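Attaching and effacing protein, pathogenesis factor (Escherichia coli, PDB 4E9L) probably mediates adhesion of Escherichia coli to host tissue as an intimin/invasin-family surface adhesin, of which this chain holds a run of bacterial immunoglobulin-like domains. Local coordinates at residues T108-W113 / T155-L160; S94-N99 / L167-K172. All coordinates share one frame; numbering follows the deposited sequence.

Contact 1: T108-W113 / T155-L160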
ATOM      1  N   THR A 108     -31.316   1.803  11.062  1.00 19.39           N
ATOM      2  CA  THR A 108     -32.190   1.028  11.941  1.00 19.97           C
ATOM      3  C   THR A 108     -32.317  -0.410  11.467  1.00 24.40           C
ATOM      4  O   THR A 108     -32.122  -0.695  10.287  1.00 25.31           O
ATOM      5  CB  THR A 108     -33.555   1.758  12.119  1.00 34.12           C
ATOM      6  OG1 THR A 108     -34.324   1.065  13.100  1.00 46.36           O
ATOM      7  CG2 THR A 108     -34.353   1.844  10.828  1.00 30.94           C
ATOM      8  N   VAL A 109     -32.660  -1.313  12.385  1.00 19.10           N
ATOM      9  CA  VAL A 109     -32.879  -2.733  12.085  1.00 17.53           C
ATOM     10  C   VAL A 109     -34.064  -3.213  12.939  1.00 20.63           C
ATOM     11  O   VAL A 109     -34.237  -2.746  14.076  1.00 21.28           O
ATOM     12  CB  VAL A 109     -31.577  -3.588  12.216  1.00 20.05           C
ATOM     13  CG1 VAL A 109     -30.997  -3.546  13.630  1.00 19.50           C
ATOM     14  CG2 VAL A 109     -31.772  -5.026  11.731  1.00 19.06           C
ATOM     15  N   THR A 110     -34.927  -4.066  12.375  1.00 14.20           N
ATOM     16  CA  THR A 110     -36.093  -4.518  13.138  1.00 15.23           C
ATOM     17  C   THR A 110     -35.803  -5.891  13.722  1.00 18.30           C
ATOM     18  O   THR A 110     -35.286  -6.737  13.017  1.00 15.53           O
ATOM     19  CB  THR A 110     -37.358  -4.526  12.261  1.00 22.35           C
ATOM     20  OG1 THR A 110     -37.530  -3.222  11.695  1.00 22.08           O
ATOM     21  CG2 THR A 110     -38.619  -4.926  13.046  1.00 20.53           C
ATOM     22  N   ALA A 111     -36.162  -6.112  14.995  1.00 17.29           N
ATOM     23  CA  ALA A 111     -36.028  -7.418  15.644  1.00 16.10           C
ATOM     24  C   ALA A 111     -37.422  -8.017  15.703  1.00 18.84           C
ATOM     25  O   ALA A 111     -38.349  -7.358  16.163  1.00 18.26           O
ATOM     26  CB  ALA A 111     -35.465  -7.266  17.053  1.00 17.07           C
ATOM     27  N   ILE A 112     -37.568  -9.258  15.237  1.00 14.44           N
ATOM     28  CA  ILE A 112     -38.828  -9.984  15.230  1.00 14.74           C
ATOM     29  C   ILE A 112     -38.620 -11.285  16.003  1.00 17.00           C
ATOM     30  O   ILE A 112     -37.942 -12.199  15.532  1.00 16.90           O
ATOM     31  CB  ILE A 112     -39.427 -10.259  13.819  1.00 18.51           C
ATOM     32  CG1 ILE A 112     -39.390  -8.995  12.901  1.00 20.16           C
ATOM     33  CG2 ILE A 112     -40.862 -10.807  13.965  1.00 18.01           C
ATOM     34  CD1 ILE A 112     -38.237  -9.038  11.843  1.00 28.41           C
ATOM     35  N   TRP A 113     -39.196 -11.343  17.188  1.00 13.10           N
ATOM     36  CA  TRP A 113     -39.091 -12.491  18.068  1.00 13.81           C
ATOM     37  C   TRP A 113     -40.395 -13.286  17.995  1.00 16.96           C
ATOM     38  O   TRP A 113     -41.489 -12.741  18.207  1.00 18.17           O
ATOM     39  CB  TRP A 113     -38.811 -11.980  19.489  1.00 13.76           C
ATOM     40  CG  TRP A 113     -38.965 -12.956  20.616  1.00 15.95           C
ATOM     41  CD1 TRP A 113     -38.681 -14.298  20.618  1.00 18.55           C
ATOM     42  CD2 TRP A 113     -39.322 -12.621  21.959  1.00 17.47           C
ATOM     43  NE1 TRP A 113     -38.886 -14.823  21.875  1.00 18.30           N
ATOM     44  CE2 TRP A 113     -39.278 -13.813  22.718  1.00 21.35           C
ATOM     45  CE3 TRP A 113     -39.615 -11.409  22.613  1.00 21.04           C
ATOM     46  CZ2 TRP A 113     -39.623 -13.844  24.074  1.00 22.33           C
ATOM     47  CZ3 TRP A 113     -39.908 -11.438  23.968  1.00 23.99           C
ATOM     48  CH2 TRP A 113     -39.872 -12.641  24.693  1.00 24.65           C
ATOM     49  N   THR A 155     -42.191  -7.379  18.245  1.00 16.07           N
ATOM     50  CA  THR A 155     -41.268  -6.599  17.403  1.00 16.08           C
ATOM     51  C   THR A 155     -40.610  -5.455  18.176  1.00 20.32           C
ATOM     52  O   THR A 155     -41.265  -4.837  19.009  1.00 20.00           O
ATOM     53  CB  THR A 155     -42.019  -6.046  16.154  1.00 23.76           C
ATOM     54  OG1 THR A 155     -43.158  -5.337  16.595  1.00 30.41           O
ATOM     55  CG2 THR A 155     -42.484  -7.138  15.192  1.00 21.32           C
ATOM     56  N   ALA A 156     -39.317  -5.181  17.913  1.00 17.39           N
ATOM     57  CA  ALA A 156     -38.596  -4.049  18.515  1.00 17.21           C
ATOM     58  C   ALA A 156     -37.749  -3.385  17.451  1.00 21.68           C
ATOM     59  O   ALA A 156     -37.260  -4.061  16.551  1.00 21.54           O
ATOM     60  CB  ALA A 156     -37.731  -4.492  19.683  1.00 18.02           C
ATOM     61  N   GLN A 157     -37.590  -2.061  17.539  1.00 17.55           N
ATOM     62  CA  GLN A 157     -36.778  -1.336  16.570  1.00 17.80           C
ATOM     63  C   GLN A 157     -35.447  -1.009  17.201  1.00 20.99           C
ATOM     64  O   GLN A 157     -35.408  -0.500  18.332  1.00 21.49           O
ATOM     65  CB  GLN A 157     -37.490  -0.037  16.111  1.00 20.47           C
ATOM     66  CG  GLN A 157     -38.837  -0.254  15.404  1.00 34.40           C
ATOM     67  CD  GLN A 157     -38.770  -1.098  14.141  1.00 53.45           C
ATOM     68  OE1 GLN A 157     -37.757  -1.153  13.432  1.00 43.78           O
ATOM     69  NE2 GLN A 157     -39.881  -1.747  13.812  1.00 48.62           N
ATOM     70  N   ILE A 158     -34.353  -1.337  16.511  1.00 16.49           N
ATOM     71  CA  ILE A 158     -33.006  -1.017  17.008  1.00 15.68           C
ATOM     72  C   ILE A 158     -32.440   0.204  16.257  1.00 20.10           C
ATOM     73  O   ILE A 158     -32.378   0.178  15.031  1.00 21.23           O
ATOM     74  CB  ILE A 158     -32.024  -2.238  16.990  1.00 17.63           C
ATOM     75  CG1 ILE A 158     -32.525  -3.381  17.908  1.00 18.49           C
ATOM     76  CG2 ILE A 158     -30.599  -1.804  17.432  1.00 17.96           C
ATOM     77  CD1 ILE A 158     -32.008  -4.801  17.499  1.00 25.57           C
ATOM     78  N   SER A 159     -32.071   1.272  16.975  1.00 17.36           N
ATOM     79  CA  SER A 159     -31.419   2.444  16.365  1.00 19.48           C
ATOM     80  C   SER A 159     -29.940   2.137  16.500  1.00 25.02           C
ATOM     81  O   SER A 159     -29.452   1.971  17.619  1.00 25.76           O
ATOM     82  CB  SER A 159     -31.747   3.730  17.129  1.00 25.45           C
ATOM     83  OG  SER A 159     -33.146   3.956  17.140  1.00 42.35           O
ATOM     84  N   LEU A 160     -29.251   1.974  15.371  1.00 22.34           N
ATOM     85  CA  LEU A 160     -27.841   1.593  15.359  1.00 21.36           C
ATOM     86  C   LEU A 160     -26.918   2.732  15.621  1.00 24.52           C
ATOM     87  O   LEU A 160     -27.152   3.837  15.155  1.00 24.17           O
ATOM     88  CB  LEU A 160     -27.458   0.922  14.026  1.00 20.45           C
ATOM     89  CG  LEU A 160     -28.230  -0.361  13.698  1.00 24.12           C
ATOM     90  CD1 LEU A 160     -28.153  -0.666  12.225  1.00 23.75           C
ATOM     91  CD2 LEU A 160     -27.730  -1.544  14.551  1.00 22.37           C
TER

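Contact 2: S94-N99 / L167-K172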
ATOM      1  N   SER A  94     -38.707 -21.202  20.317  1.00 15.60           N
ATOM      2  CA  SER A  94     -38.797 -19.780  20.002  1.00 14.93           C
ATOM      3  C   SER A  94     -37.612 -19.325  19.181  1.00 17.32           C
ATOM      4  O   SER A  94     -36.516 -19.905  19.279  1.00 16.49           O
ATOM      5  CB  SER A  94     -38.908 -18.974  21.294  1.00 16.31           C
ATOM      6  OG  SER A  94     -40.070 -19.361  22.011  1.00 18.88           O
ATOM      7  N   SER A  95     -37.818 -18.279  18.372  1.00 14.53           N
ATOM      8  CA  SER A  95     -36.734 -17.782  17.532  1.00 14.71           C
ATOM      9  C   SER A  95     -36.729 -16.267  17.401  1.00 16.78           C
ATOM     10  O   SER A  95     -37.695 -15.571  17.773  1.00 14.74           O
ATOM     11  CB  SER A  95     -36.812 -18.440  16.152  1.00 18.78           C
ATOM     12  OG  SER A  95     -38.031 -18.051  15.540  1.00 27.41           O
ATOM     13  N   ILE A  96     -35.641 -15.759  16.843  1.00 13.26           N
ATOM     14  CA  ILE A  96     -35.512 -14.326  16.611  1.00 12.67           C
ATOM     15  C   ILE A  96     -34.883 -14.070  15.239  1.00 16.37           C
ATOM     16  O   ILE A  96     -33.901 -14.733  14.866  1.00 13.53           O
ATOM     17  CB  ILE A  96     -34.790 -13.584  17.780  1.00 15.64           C
ATOM     18  CG1 ILE A  96     -34.695 -12.052  17.487  1.00 16.85           C
ATOM     19  CG2 ILE A  96     -33.403 -14.221  18.102  1.00 15.44           C
ATOM     20  CD1 ILE A  96     -34.428 -11.155  18.623  1.00 26.35           C
ATOM     21  N   THR A  97     -35.425 -13.064  14.541  1.00 13.86           N
ATOM     22  CA  THR A  97     -34.949 -12.595  13.239  1.00 15.32           C
ATOM     23  C   THR A  97     -34.660 -11.099  13.307  1.00 18.88           C
ATOM     24  O   THR A  97     -35.394 -10.352  13.962  1.00 19.32           O
ATOM     25  CB  THR A  97     -36.025 -12.957  12.161  1.00 21.45           C
ATOM     26  OG1 THR A  97     -36.013 -14.378  11.987  1.00 21.57           O
ATOM     27  CG2 THR A  97     -35.784 -12.305  10.798  1.00 21.99           C
ATOM     28  N   LEU A  98     -33.611 -10.662  12.592  1.00 14.75           N
ATOM     29  CA  LEU A  98     -33.281  -9.248  12.391  1.00 14.29           C
ATOM     30  C   LEU A  98     -33.503  -8.913  10.935  1.00 17.41           C
ATOM     31  O   LEU A  98     -33.031  -9.642  10.058  1.00 16.30           O
ATOM     32  CB  LEU A  98     -31.831  -8.907  12.786  1.00 14.45           C
ATOM     33  CG  LEU A  98     -31.527  -8.983  14.266  1.00 19.08           C
ATOM     34  CD1 LEU A  98     -30.003  -9.038  14.478  1.00 19.91           C
ATOM     35  CD2 LEU A  98     -32.157  -7.786  15.024  1.00 21.12           C
ATOM     36  N   ASN A  99     -34.207  -7.814  10.673  1.00 14.19           N
ATOM     37  CA  ASN A  99     -34.504  -7.389   9.301  1.00 15.05           C
ATOM     38  C   ASN A  99     -34.205  -5.914   9.039  1.00 18.52           C
ATOM     39  O   ASN A  99     -34.705  -5.071   9.782  1.00 16.85           O
ATOM     40  CB  ASN A  99     -35.957  -7.720   8.952  1.00 16.27           C
ATOM     41  CG  ASN A  99     -36.222  -7.668   7.476  1.00 31.21           C
ATOM     42  OD1 ASN A  99     -35.483  -8.237   6.674  1.00 17.01           O
ATOM     43  ND2 ASN A  99     -37.232  -6.904   7.080  1.00 24.11           N
ATOM     44  N   LEU A 167     -23.691  -7.618  15.002  1.00 18.33           N
ATOM     45  CA  LEU A 167     -24.714  -7.285  15.984  1.00 16.45           C
ATOM     46  C   LEU A 167     -25.465  -8.602  16.268  1.00 21.91           C
ATOM     47  O   LEU A 167     -25.968  -9.231  15.341  1.00 22.30           O
ATOM     48  CB  LEU A 167     -25.686  -6.201  15.513  1.00 15.74           C
ATOM     49  CG  LEU A 167     -26.836  -5.897  16.502  1.00 20.06           C
ATOM     50  CD1 LEU A 167     -26.335  -5.070  17.699  1.00 20.40           C
ATOM     51  CD2 LEU A 167     -27.982  -5.184  15.809  1.00 23.11           C
ATOM     52  N   ASP A 168     -25.454  -9.044  17.523  1.00 19.40           N
ATOM     53  CA  ASP A 168     -26.138 -10.256  17.982  1.00 19.71           C
ATOM     54  C   ASP A 168     -27.278  -9.808  18.876  1.00 23.44           C
ATOM     55  O   ASP A 168     -27.062  -8.992  19.776  1.00 25.69           O
ATOM     56  CB  ASP A 168     -25.181 -11.144  18.796  1.00 24.18           C
ATOM     57  CG  ASP A 168     -24.064 -11.801  18.008  1.00 49.93           C
ATOM     58  OD1 ASP A 168     -23.908 -11.475  16.808  1.00 51.87           O
ATOM     59  OD2 ASP A 168     -23.343 -12.649  18.595  1.00 61.31           O
ATOM     60  N   VAL A 169     -28.490 -10.283  18.608  1.00 17.49           N
ATOM     61  CA  VAL A 169     -29.670  -9.909  19.395  1.00 16.00           C
ATOM     62  C   VAL A 169     -30.344 -11.166  19.933  1.00 20.48           C
ATOM     63  O   VAL A 169     -30.654 -12.094  19.172  1.00 18.03           O
ATOM     64  CB  VAL A 169     -30.659  -8.999  18.593  1.00 18.52           C
ATOM     65  CG1 VAL A 169     -31.825  -8.517  19.460  1.00 18.13           C
ATOM     66  CG2 VAL A 169     -29.933  -7.803  17.972  1.00 18.31           C
ATOM     67  N   MET A 170     -30.569 -11.191  21.248  1.00 18.68           N
ATOM     68  CA  MET A 170     -31.247 -12.298  21.919  1.00 18.28           C
ATOM     69  C   MET A 170     -32.383 -11.734  22.812  1.00 22.76           C
ATOM     70  O   MET A 170     -32.107 -10.868  23.666  1.00 22.93           O
ATOM     71  CB  MET A 170     -30.212 -13.131  22.745  1.00 19.45           C
ATOM     72  CG  MET A 170     -30.824 -14.144  23.738  1.00 20.72           C
ATOM     73  SD  MET A 170     -31.668 -15.573  22.947  1.00 22.71           S
ATOM     74  CE  MET A 170     -30.250 -16.593  22.471  1.00 19.20           C
ATOM     75  N   PRO A 171     -33.652 -12.195  22.662  1.00 16.83           N
ATOM     76  CA  PRO A 171     -34.678 -11.770  23.629  1.00 16.06           C
ATOM     77  C   PRO A 171     -34.434 -12.512  24.946  1.00 18.37           C
ATOM     78  O   PRO A 171     -33.851 -13.617  24.956  1.00 15.98           O
ATOM     79  CB  PRO A 171     -35.991 -12.205  22.982  1.00 16.98           C
ATOM     80  CG  PRO A 171     -35.612 -13.400  22.162  1.00 20.62           C
ATOM     81  CD  PRO A 171     -34.179 -13.226  21.735  1.00 17.01           C
ATOM     82  N   LYS A 172     -34.823 -11.879  26.050  1.00 14.53           N
ATOM     83  CA  LYS A 172     -34.645 -12.418  27.386  1.00 14.84           C
ATOM     84  C   LYS A 172     -35.897 -12.227  28.245  1.00 21.01           C
ATOM     85  O   LYS A 172     -36.661 -11.286  28.049  1.00 20.26           O
ATOM     86  CB  LYS A 172     -33.386 -11.827  28.058  1.00 17.41           C
ATOM     87  CG  LYS A 172     -32.057 -12.241  27.344  1.00 20.90           C
ATOM     88  CD  LYS A 172     -30.837 -11.961  28.171  1.00 31.76           C
ATOM     89  CE  LYS A 172     -29.592 -12.534  27.531  1.00 42.19           C
ATOM     90  NZ  LYS A 172     -28.364 -11.852  28.030  1.00 53.37           N
TER

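Contact 1: T108-W113 / T155-L160
Val109 and Ile158 form a hydrogen-bonded pair near one end of the pairing between two antiparallel strands, 108-114 and 153-159, which are the inner pair of a four-stranded sheet in an immunoglobulin-like domain of the invasin type. The backbone bonds come in two reciprocal sets. Ile158 N donates a hydrogen bond to Val109 O at 2.8 Å, and Val109 N donates to Ile158 O. At the next hydrogen-bonded pair, two residues on, Ala111 N meets Ala156 O at 2.8 Å in an almost straight bond (176° at the hydrogen), matched by Ala156 N to Ala111 O.

Hydrophobic contacts gather on the face that carries Val109, Ala111, Ala156 and Ile158. Val109 and Ile158 lie side by side, and Val109 CG1 rests against Ile158 CB at 3.7 Å. With a chi1 of 61°, that methyl sits between the backbone N and the carbonyl carbon; it also meets Leu160 CD2 at 3.9 Å, just past the strand end. Leu98 of the neighbouring strand 95-99 flanks this face, and Leu167 and Val169 of strand 165-173, in the facing sheet, pack on Val109 and Ile158 respectively, so it belongs to the domain core.

Mostly polar side chains, with Ile112 among them, occupy the other face. Gln157 bends at chi2 (-60°), and its amide lies beside Thr110, whose hydroxyl OG1 donates to Gln157 OE1 at 2.7 Å. The amide's NE2 lies 3.5 Å from the methyl CG2 of Thr110. Farther along the same face, Ile112 CG2 and Thr155 CG2 meet loosely, methyl to methyl. At the opposite end, Ile158 O is gripped twice: besides the in-plane N-H of Val109, it accepts from Thr108 OG1, which stands above the carbonyl plane at 2.9 Å.

Contact 2: S94-N99 / L167-K172
Strands 95-99 and 167-170 face each other across the domain interior with axes 7.8 Å apart at closest approach and N-to-C directions 142° apart, and the backbones come nearest at Ile96 and Met170, where the CA atoms are 7.1 Å apart. The strands are too far apart for backbone pairing, and the side chains of Ile96 and Leu98 make the contact, reaching side chains and two carbonyl oxygens opposite. Ile96 extends its longer branch inward, CG1 anti to the backbone N (chi1 -179°), and the terminal CD1 lodges against both Val169 CG1, at 3.8 Å, and the ring carbon CD of Pro171, at 3.7 Å. Its approach differs toward the two: it crosses Val169 at about a right angle, whereas it meets the proline tip to tip. The other branch, CG2, comes to 3.6 Å from Val169 O.

Leu98 straddles the second methyl of Val169, with CD1 and CD2 each 3.7 Å from Val169 CG2. Val169 thus divides its methyls between the two residues, CG1 to Ile96 and CG2 to Leu98. The Leu98 CD1 methyl also lies 4.1 Å from Leu167 O.

All five touching residues are buried. Ala183 touches both Ile96 and Leu98, Val185 touches Leu98, Leu133 adjoins Val169, and Trp113 packs on Pro171. Such interdigitation of aliphatic side chains between two facing sheets is the hydrophobic core of a beta sandwich, here that of an immunoglobulin-like domain.

Both contacts lie in the first of the modelled immunoglobulin-like domains of this elongated chain, with centres about 9 Å apart. Contact 1 joins neighbours within one sheet, whereas contact 2 spans from that sheet to the facing one. Strands 95-99 and 108-114 are adjacent in the first sheet, bonded through Ile112 N to Thr97 O and Thr110 N to Asn99 O; between 153-159 and 165-173 the chain changes sheets. Along the chain the strands come in the order 95-99, 108-114, 153-159, 165-173, so contact 1 is nested inside the loop that contact 2 closes. Trp113 packs against Ser95 and Pro171, one residue in each segment of contact 2; strand pairing and sheet-to-sheet packing thus lie side by side in one domain.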